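Local coordinates for helicase of the snf2/rad54 family (PDB 1Z5Z), which probably couples ATP hydrolysis to movement along duplex DNA as a SWI2/SNF2-family ATPase, the C-terminal domain of whose core is described here, at residues Ile155-Lys158 against Phe159-Pro163; Val187-Phe190 against Asp191-Asn195; Leu220-Gly224 against Thr225-Lys229. One frame throughout, in Å; residues are numbered along the deposited sequence.

Contacts 2 and 3 sit next to each other in the parallel sheet of the helicase C-terminal domain, while contact 1 lies out on its surface. Strands 186-189 and 216-222, whose ends form part of contacts 2 and 3, are neighbours: His189 O lies 3.1 Å from Leu220 N, a probable hydrogen bond, and Lys97 NZ binds both Phe190 O and Glu227 OE1. Contact 1 ends helix 149-161, its centre 21 Å from that of contact 2 and 33 Å from that of contact 3. No ligand marks the active site, but the loop of contact 2 runs toward the unmodelled residues 200-213, whose sequence is consistent with helicase motif VI.

Contact 1: Ile155-Lys158 against Phe159-Pro163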
loop_
_atom_site.group_PDB
_atom_site.type_symbol
_atom_site.label_atom_id
_atom_site.label_comp_id
_atom_site.label_asym_id
_atom_site.label_seq_id
_atom_site.Cartn_x
_atom_site.Cartn_y
_atom_site.Cartn_z
ATOM N N ILE A 155 -12.202 7.279 18.155
ATOM C CA ILE A 155 -10.891 6.691 17.897
ATOM C C ILE A 155 -9.875 7.789 17.610
ATOM O O ILE A 155 -8.738 7.706 18.055
ATOM C CB ILE A 155 -10.911 5.701 16.685
ATOM C CG1 ILE A 155 -11.443 4.342 17.151
ATOM C CG2 ILE A 155 -9.479 5.544 16.085
ATOM C CD1 ILE A 155 -11.777 3.380 16.014
ATOM N N ILE A 156 -10.284 8.802 16.852
ATOM C CA ILE A 156 -9.366 9.901 16.500
ATOM C C ILE A 156 -8.946 10.680 17.732
ATOM O O ILE A 156 -7.792 11.104 17.872
ATOM C CB ILE A 156 -10.020 10.882 15.522
ATOM C CG1 ILE A 156 -10.067 10.261 14.126
ATOM C CG2 ILE A 156 -9.234 12.208 15.512
ATOM C CD1 ILE A 156 -11.121 10.820 13.219
ATOM N N SER A 157 -9.912 10.892 18.614
ATOM C CA SER A 157 -9.675 11.620 19.850
ATOM C C SER A 157 -8.713 10.790 20.704
ATOM O O SER A 157 -7.739 11.301 21.290
ATOM C CB SER A 157 -11.024 11.839 20.562
ATOM O OG SER A 157 -10.841 12.040 21.949
ATOM N N LYS A 158 -8.960 9.489 20.741
ATOM C CA LYS A 158 -8.104 8.629 21.519
ATOM C C LYS A 158 -6.651 8.660 21.034
ATOM O O LYS A 158 -5.718 8.672 21.847
ATOM C CB LYS A 158 -8.611 7.207 21.491
ATOM C CG LYS A 158 -7.726 6.264 22.256
ATOM C CD LYS A 158 -8.078 4.806 21.989
ATOM C CE LYS A 158 -9.422 4.405 22.572
ATOM N NZ LYS A 158 -9.743 2.992 22.223
ATOM N N PHE A 159 -6.435 8.675 19.721
ATOM C CA PHE A 159 -5.062 8.684 19.224
ATOM C C PHE A 159 -4.440 10.051 19.408
ATOM O O PHE A 159 -3.286 10.151 19.754
ATOM C CB PHE A 159 -5.000 8.307 17.737
ATOM C CG PHE A 159 -3.600 8.332 17.157
ATOM C CD1 PHE A 159 -3.142 9.442 16.458
ATOM C CD2 PHE A 159 -2.725 7.261 17.343
ATOM C CE1 PHE A 159 -1.828 9.491 15.948
ATOM C CE2 PHE A 159 -1.404 7.294 16.845
ATOM C CZ PHE A 159 -0.959 8.414 16.145
ATOM N N GLN A 160 -5.213 11.099 19.156
ATOM C CA GLN A 160 -4.708 12.454 19.250
ATOM C C GLN A 160 -4.400 12.939 20.662
ATOM O O GLN A 160 -3.492 13.741 20.845
ATOM C CB GLN A 160 -5.714 13.425 18.631
ATOM C CG GLN A 160 -5.802 13.419 17.118
ATOM C CD GLN A 160 -4.581 14.036 16.452
ATOM O OE1 GLN A 160 -3.574 13.360 16.177
ATOM N NE2 GLN A 160 -4.665 15.337 16.194
ATOM N N ASN A 161 -5.137 12.449 21.653
ATOM C CA ASN A 161 -4.946 12.949 23.011
ATOM C C ASN A 161 -4.295 12.067 24.044
ATOM O O ASN A 161 -3.933 12.539 25.099
ATOM C CB ASN A 161 -6.284 13.417 23.572
ATOM C CG ASN A 161 -7.063 14.230 22.584
ATOM O OD1 ASN A 161 -6.560 15.210 22.028
ATOM N ND2 ASN A 161 -8.301 13.839 22.359
ATOM N N ASN A 162 -4.145 10.793 23.771
ATOM C CA ASN A 162 -3.535 9.923 24.749
ATOM C C ASN A 162 -2.144 9.462 24.244
ATOM O O ASN A 162 -2.063 8.613 23.364
ATOM C CB ASN A 162 -4.470 8.730 25.004
ATOM C CG ASN A 162 -3.890 7.745 25.966
ATOM O OD1 ASN A 162 -2.674 7.671 26.115
ATOM N ND2 ASN A 162 -4.751 6.951 26.610
ATOM N N PRO A 163 -1.028 10.028 24.789
ATOM C CA PRO A 163 0.340 9.653 24.374
ATOM C C PRO A 163 0.646 8.168 24.512
ATOM O O PRO A 163 1.567 7.651 23.853
ATOM C CB PRO A 163 1.228 10.497 25.291
ATOM C CG PRO A 163 0.416 11.700 25.531
ATOM C CD PRO A 163 -0.973 11.133 25.771
#
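Ile155 O accepts the N-H of Phe159 at 3.0 Å, the first of four successive i to i+4 bonds that carry helix 149-161 to its C-terminal end. Gln160 N to Ile156 O and Asn161 N to Ser157 O follow at much the same length. The fourth is longer: Asn162 N lies 3.3 Å from Lys158 O and comes from above the carbonyl plane, 40° out of it, as the chain leaves helical geometry at Asn162. On one flank Ile156 and Gln160 run side by side, CG2 of the isoleucine 4.0 Å from CG of the glutamine; with chi1 at -74°, CG of Gln160 stands beside its own backbone N, and NE2 of its amide bonds to Thr182 OG1. Asn161 folds back over the last turn, placing ND2 3.1 Å from Ser157 OG. The same ND2 is 2.8 Å from Ser157 O, at an angle too poor for a hydrogen bond. The buried Phe159 packs on Ile168 of strand 167-171, holding the helix against the strand that follows it in their beta-alpha-beta unit, while Lys158 reaches Glu139 in a salt bridge and Asn162 OD1 takes the N-H of Ser164. Lys114 lies against the Phe159 ring in a cation-pi contact, and its NZ bonds to the carbonyl oxygens of Phe159 and Asn162, where the negative end of the helix dipole would probably stabilise its charge.

Contact 2: Val187-Phe190 against Asp191-Asn195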
loop_
_atom_site.group_PDB
_atom_site.type_symbol
_atom_site.label_atom_id
_atom_site.label_comp_id
_atom_site.label_asym_id
_atom_site.label_seq_id
_atom_site.Cartn_x
_atom_site.Cartn_y
_atom_site.Cartn_z
ATOM N N VAL A 187 4.776 8.306 10.172
ATOM C CA VAL A 187 3.701 7.915 9.296
ATOM C C VAL A 187 4.286 6.913 8.317
ATOM O O VAL A 187 5.346 7.166 7.727
ATOM C CB VAL A 187 3.137 9.146 8.478
ATOM C CG1 VAL A 187 2.018 8.689 7.540
ATOM C CG2 VAL A 187 2.617 10.235 9.419
ATOM N N ILE A 188 3.620 5.758 8.193
ATOM C CA ILE A 188 4.019 4.738 7.222
ATOM C C ILE A 188 2.906 4.613 6.162
ATOM O O ILE A 188 1.738 4.270 6.496
ATOM C CB ILE A 188 4.165 3.349 7.875
ATOM C CG1 ILE A 188 5.333 3.364 8.871
ATOM C CG2 ILE A 188 4.396 2.257 6.800
ATOM C CD1 ILE A 188 5.515 2.027 9.632
ATOM N N HIS A 189 3.231 4.916 4.907
ATOM C CA HIS A 189 2.258 4.748 3.832
ATOM C C HIS A 189 2.533 3.345 3.280
ATOM O O HIS A 189 3.454 3.120 2.511
ATOM C CB HIS A 189 2.400 5.872 2.815
ATOM C CG HIS A 189 2.006 7.208 3.376
ATOM N ND1 HIS A 189 0.725 7.481 3.813
ATOM C CD2 HIS A 189 2.742 8.312 3.650
ATOM C CE1 HIS A 189 0.691 8.697 4.332
ATOM N NE2 HIS A 189 1.902 9.223 4.243
ATOM N N PHE A 190 1.741 2.384 3.744
ATOM C CA PHE A 190 1.929 0.972 3.387
ATOM C C PHE A 190 1.819 0.680 1.905
ATOM O O PHE A 190 2.509 -0.200 1.376
ATOM C CB PHE A 190 0.933 0.133 4.164
ATOM C CG PHE A 190 1.330 -1.298 4.294
ATOM C CD1 PHE A 190 2.197 -1.693 5.319
ATOM C CD2 PHE A 190 0.859 -2.250 3.411
ATOM C CE1 PHE A 190 2.577 -3.014 5.472
ATOM C CE2 PHE A 190 1.239 -3.599 3.541
ATOM C CZ PHE A 190 2.095 -3.987 4.575
ATOM N N ASP A 191 0.928 1.402 1.224
ATOM C CA ASP A 191 0.779 1.250 -0.224
ATOM C C ASP A 191 0.273 2.602 -0.740
ATOM O O ASP A 191 -0.073 3.481 0.061
ATOM C CB ASP A 191 -0.171 0.087 -0.590
ATOM C CG ASP A 191 -1.466 0.139 0.166
ATOM O OD1 ASP A 191 -1.816 -0.867 0.821
ATOM O OD2 ASP A 191 -2.142 1.196 0.104
ATOM N N ARG A 192 0.254 2.761 -2.056
ATOM C CA ARG A 192 -0.119 4.019 -2.674
ATOM C C ARG A 192 -1.603 4.299 -2.639
ATOM O O ARG A 192 -2.271 4.125 -3.631
ATOM C CB ARG A 192 0.394 4.055 -4.124
ATOM C CG ARG A 192 0.801 5.482 -4.539
ATOM C CD ARG A 192 1.265 5.621 -5.974
ATOM N NE ARG A 192 2.058 6.846 -6.098
ATOM C CZ ARG A 192 3.382 6.917 -5.939
ATOM N NH1 ARG A 192 3.991 8.084 -6.066
ATOM N NH2 ARG A 192 4.109 5.830 -5.683
ATOM N N TRP A 193 -2.113 4.738 -1.490
ATOM C CA TRP A 193 -3.557 4.999 -1.315
ATOM C C TRP A 193 -3.978 6.420 -1.693
ATOM O O TRP A 193 -5.161 6.708 -1.919
ATOM C CB TRP A 193 -3.934 4.825 0.155
ATOM C CG TRP A 193 -3.222 5.814 1.081
ATOM C CD1 TRP A 193 -2.006 5.650 1.675
ATOM C CD2 TRP A 193 -3.685 7.121 1.476
ATOM N NE1 TRP A 193 -1.678 6.757 2.403
ATOM C CE2 TRP A 193 -2.686 7.681 2.303
ATOM C CE3 TRP A 193 -4.849 7.875 1.202
ATOM C CZ2 TRP A 193 -2.808 8.962 2.878
ATOM C CZ3 TRP A 193 -4.972 9.155 1.769
ATOM C CH2 TRP A 193 -3.956 9.684 2.594
ATOM N N TRP A 194 -2.995 7.307 -1.693
ATOM C CA TRP A 194 -3.229 8.722 -1.906
ATOM C C TRP A 194 -3.455 9.220 -3.313
ATOM O O TRP A 194 -3.133 8.574 -4.330
ATOM C CB TRP A 194 -2.094 9.533 -1.256
ATOM C CG TRP A 194 -0.804 9.455 -1.998
ATOM C CD1 TRP A 194 -0.427 10.209 -3.093
ATOM C CD2 TRP A 194 0.272 8.550 -1.743
ATOM N NE1 TRP A 194 0.815 9.821 -3.517
ATOM C CE2 TRP A 194 1.268 8.804 -2.709
ATOM C CE3 TRP A 194 0.493 7.538 -0.787
ATOM C CZ2 TRP A 194 2.461 8.091 -2.751
ATOM C CZ3 TRP A 194 1.680 6.823 -0.830
ATOM C CH2 TRP A 194 2.652 7.102 -1.803
ATOM N N ASN A 195 -4.034 10.406 -3.349
ATOM C CA ASN A 195 -4.338 11.066 -4.595
ATOM C C ASN A 195 -3.063 11.622 -5.221
ATOM O O ASN A 195 -2.414 12.493 -4.632
ATOM C CB ASN A 195 -5.292 12.207 -4.318
ATOM C CG ASN A 195 -5.715 12.890 -5.570
ATOM O OD1 ASN A 195 -4.907 13.079 -6.486
ATOM N ND2 ASN A 195 -6.982 13.275 -5.630
#
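Trp193 NE1 donates to His189 ND1 at 2.9 Å, and at 168° the bond is nearly straight. It closes an aromatic cluster of His189, Trp193 and Trp194 where strand 186-189 of the parallel sheet gives way to the loop beyond it. The histidine nitrogen lies in the plane of the indole, at its edge, but the indole N-H approaches the imidazole from 32° out of its plane; the two rings therefore meet rim to rim, neither covering the other. Trp193 has its CG between backbone N and carbonyl carbon, which brings the indole back toward His189 at the end of the strand. Trp194 instead directs its edge toward the face of the His189 ring in an offset edge-to-face pair, planes 67° apart; separately, its CZ3 lies 3.8 Å from His189 CB. Trp194 CZ2 also lies 3.4 Å above the centre of the guanidinium plane of Arg192, whose charge is paired with Asp231. Phe118 of the neighbouring strand stacks on Trp193 and also meets the His189 ring. Losing the indole to a leucine would probably leave His189 ND1 without its donor and Phe118 without its stacking partner. On the buried side, Asp191 bonds to Thr119 OG1 and to Gln120 N, holding the loop to the end of strand 115-119. Asp191 OD1 lies at the edge of the Phe190 ring, in its plane, 4.0 Å from CD2.

Contact 3: Leu220-Gly224 against Thr225-Lys229; sequences LISVG and TLEEK
Ser222 is held through both its backbone N-H and its carbonyl by residues at the start of the following helix, and here the contact is tightest. Its N donates to Glu227 OE2 at 2.7 Å, meeting that oxygen nearly along its C-O axis, while Ser222 OG makes a weak second approach to the same oxygen. Its carbonyl oxygen receives two donors from one face of its plane: Thr225 OG1 at 2.7 Å and Thr225 N at 3.2 Å. The hydroxyl of Thr225 stands between its backbone N and carbonyl carbon (chi1 67°), from where it gives its proton to Ser222 O and accepts Glu227 N at 3.1 Å, the capping bond of an N-cap threonine. Glu227 OE1 pairs with Lys97, so one carboxylate of helix 226-236 joins Ser222 of strand 216-222, through OE2, to helix 96-110, through OE1. Close by, the buried Ile221 rests its CG2 3.6 Å from Glu228 CA. Ser222 to Thr225 form a type II beta turn, linking strand 216-222 of the parallel sheet directly to helix 226-236. Gly224 takes its third position with a positive phi of 73°, a conformation that comes easily to a residue without CB. The Glu228 side chain runs extended alongside the turn until OE2 takes Gly224 N at 2.8 Å from above the carboxylate plane. Both carboxylates lie in the first turn of the helix, where its dipole would probably steady their negative charge. Packing is looser around the partly exposed Val223, whose CB points away from 225-229 and whose CG1 is 4.3 Å from Glu228 OE2. Lys229 brings NZ to 3.3 Å from Gly224 O, without the angle for a hydrogen bond, and bonds instead to Ser267 OG.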
loop_
_atom_site.group_PDB
_atom_site.type_symbol
_atom_site.label_atom_id
_atom_site.label_comp_id
_atom_site.label_asym_id
_atom_site.label_seq_id
_atom_site.Cartn_x
_atom_site.Cartn_y
_atom_site.Cartn_z
ATOM N N LEU A 220 6.387 2.800 1.626
ATOM C CA LEU A 220 6.853 1.479 1.299
ATOM C C LEU A 220 6.712 1.247 -0.206
ATOM O O LEU A 220 5.656 1.527 -0.784
ATOM C CB LEU A 220 6.057 0.431 2.089
ATOM C CG LEU A 220 6.074 0.607 3.628
ATOM C CD1 LEU A 220 5.609 -0.682 4.264
ATOM C CD2 LEU A 220 7.473 0.948 4.155
ATOM N N ILE A 221 7.753 0.712 -0.837
ATOM C CA ILE A 221 7.720 0.446 -2.285
ATOM C C ILE A 221 8.268 -0.922 -2.605
ATOM O O ILE A 221 9.400 -1.232 -2.215
ATOM C CB ILE A 221 8.558 1.483 -3.051
ATOM C CG1 ILE A 221 7.906 2.864 -2.937
ATOM C CG2 ILE A 221 8.664 1.090 -4.535
ATOM C CD1 ILE A 221 8.708 3.944 -3.667
ATOM N N SER A 222 7.483 -1.760 -3.280
ATOM C CA SER A 222 7.956 -3.095 -3.642
ATOM C C SER A 222 8.977 -3.090 -4.792
ATOM O O SER A 222 8.685 -2.683 -5.931
ATOM C CB SER A 222 6.778 -4.015 -3.963
ATOM O OG SER A 222 6.108 -4.285 -2.747
ATOM N N VAL A 223 10.197 -3.528 -4.461
ATOM C CA VAL A 223 11.307 -3.547 -5.415
ATOM C C VAL A 223 10.991 -4.318 -6.668
ATOM O O VAL A 223 10.544 -5.463 -6.614
ATOM C CB VAL A 223 12.615 -4.126 -4.765
ATOM C CG1 VAL A 223 13.712 -4.273 -5.837
ATOM C CG2 VAL A 223 13.097 -3.175 -3.632
ATOM N N GLY A 224 11.193 -3.645 -7.800
ATOM C CA GLY A 224 10.979 -4.250 -9.106
ATOM C C GLY A 224 9.535 -4.482 -9.537
ATOM O O GLY A 224 9.286 -5.264 -10.462
ATOM N N THR A 225 8.584 -3.801 -8.903
ATOM C CA THR A 225 7.183 -4.011 -9.267
ATOM C C THR A 225 6.590 -2.748 -9.785
ATOM O O THR A 225 7.279 -1.719 -9.852
ATOM C CB THR A 225 6.364 -4.409 -8.059
ATOM O OG1 THR A 225 6.333 -3.296 -7.172
ATOM C CG2 THR A 225 6.995 -5.591 -7.356
ATOM N N LEU A 226 5.295 -2.808 -10.104
ATOM C CA LEU A 226 4.609 -1.633 -10.616
ATOM C C LEU A 226 4.687 -0.529 -9.583
ATOM O O LEU A 226 4.569 0.641 -9.969
ATOM C CB LEU A 226 3.103 -1.923 -10.935
ATOM C CG LEU A 226 2.122 -2.048 -9.762
ATOM C CD1 LEU A 226 0.719 -2.148 -10.312
ATOM C CD2 LEU A 226 2.413 -3.281 -8.912
ATOM N N GLU A 227 4.861 -0.861 -8.291
ATOM C CA GLU A 227 4.925 0.238 -7.315
ATOM C C GLU A 227 6.194 1.070 -7.576
ATOM O O GLU A 227 6.196 2.309 -7.498
ATOM C CB GLU A 227 4.964 -0.305 -5.890
ATOM C CG GLU A 227 3.678 -1.027 -5.453
ATOM C CD GLU A 227 3.710 -1.416 -3.983
ATOM O OE1 GLU A 227 2.669 -1.297 -3.283
ATOM O OE2 GLU A 227 4.779 -1.860 -3.528
ATOM N N GLU A 228 7.294 0.385 -7.876
ATOM C CA GLU A 228 8.528 1.095 -8.152
ATOM C C GLU A 228 8.425 1.900 -9.451
ATOM O O GLU A 228 8.870 3.046 -9.490
ATOM C CB GLU A 228 9.707 0.126 -8.276
ATOM C CG GLU A 228 11.037 0.881 -8.391
ATOM C CD GLU A 228 12.181 0.030 -7.925
ATOM O OE1 GLU A 228 13.015 0.548 -7.151
ATOM O OE2 GLU A 228 12.230 -1.148 -8.318
ATOM N N LYS A 229 7.887 1.277 -10.508
ATOM C CA LYS A 229 7.723 1.926 -11.819
ATOM C C LYS A 229 6.879 3.169 -11.780
ATOM O O LYS A 229 7.245 4.206 -12.341
ATOM C CB LYS A 229 7.083 0.975 -12.820
ATOM C CG LYS A 229 8.048 0.089 -13.556
ATOM C CD LYS A 229 8.953 -0.624 -12.620
ATOM C CE LYS A 229 9.824 -1.586 -13.367
ATOM N NZ LYS A 229 9.803 -2.796 -12.561
#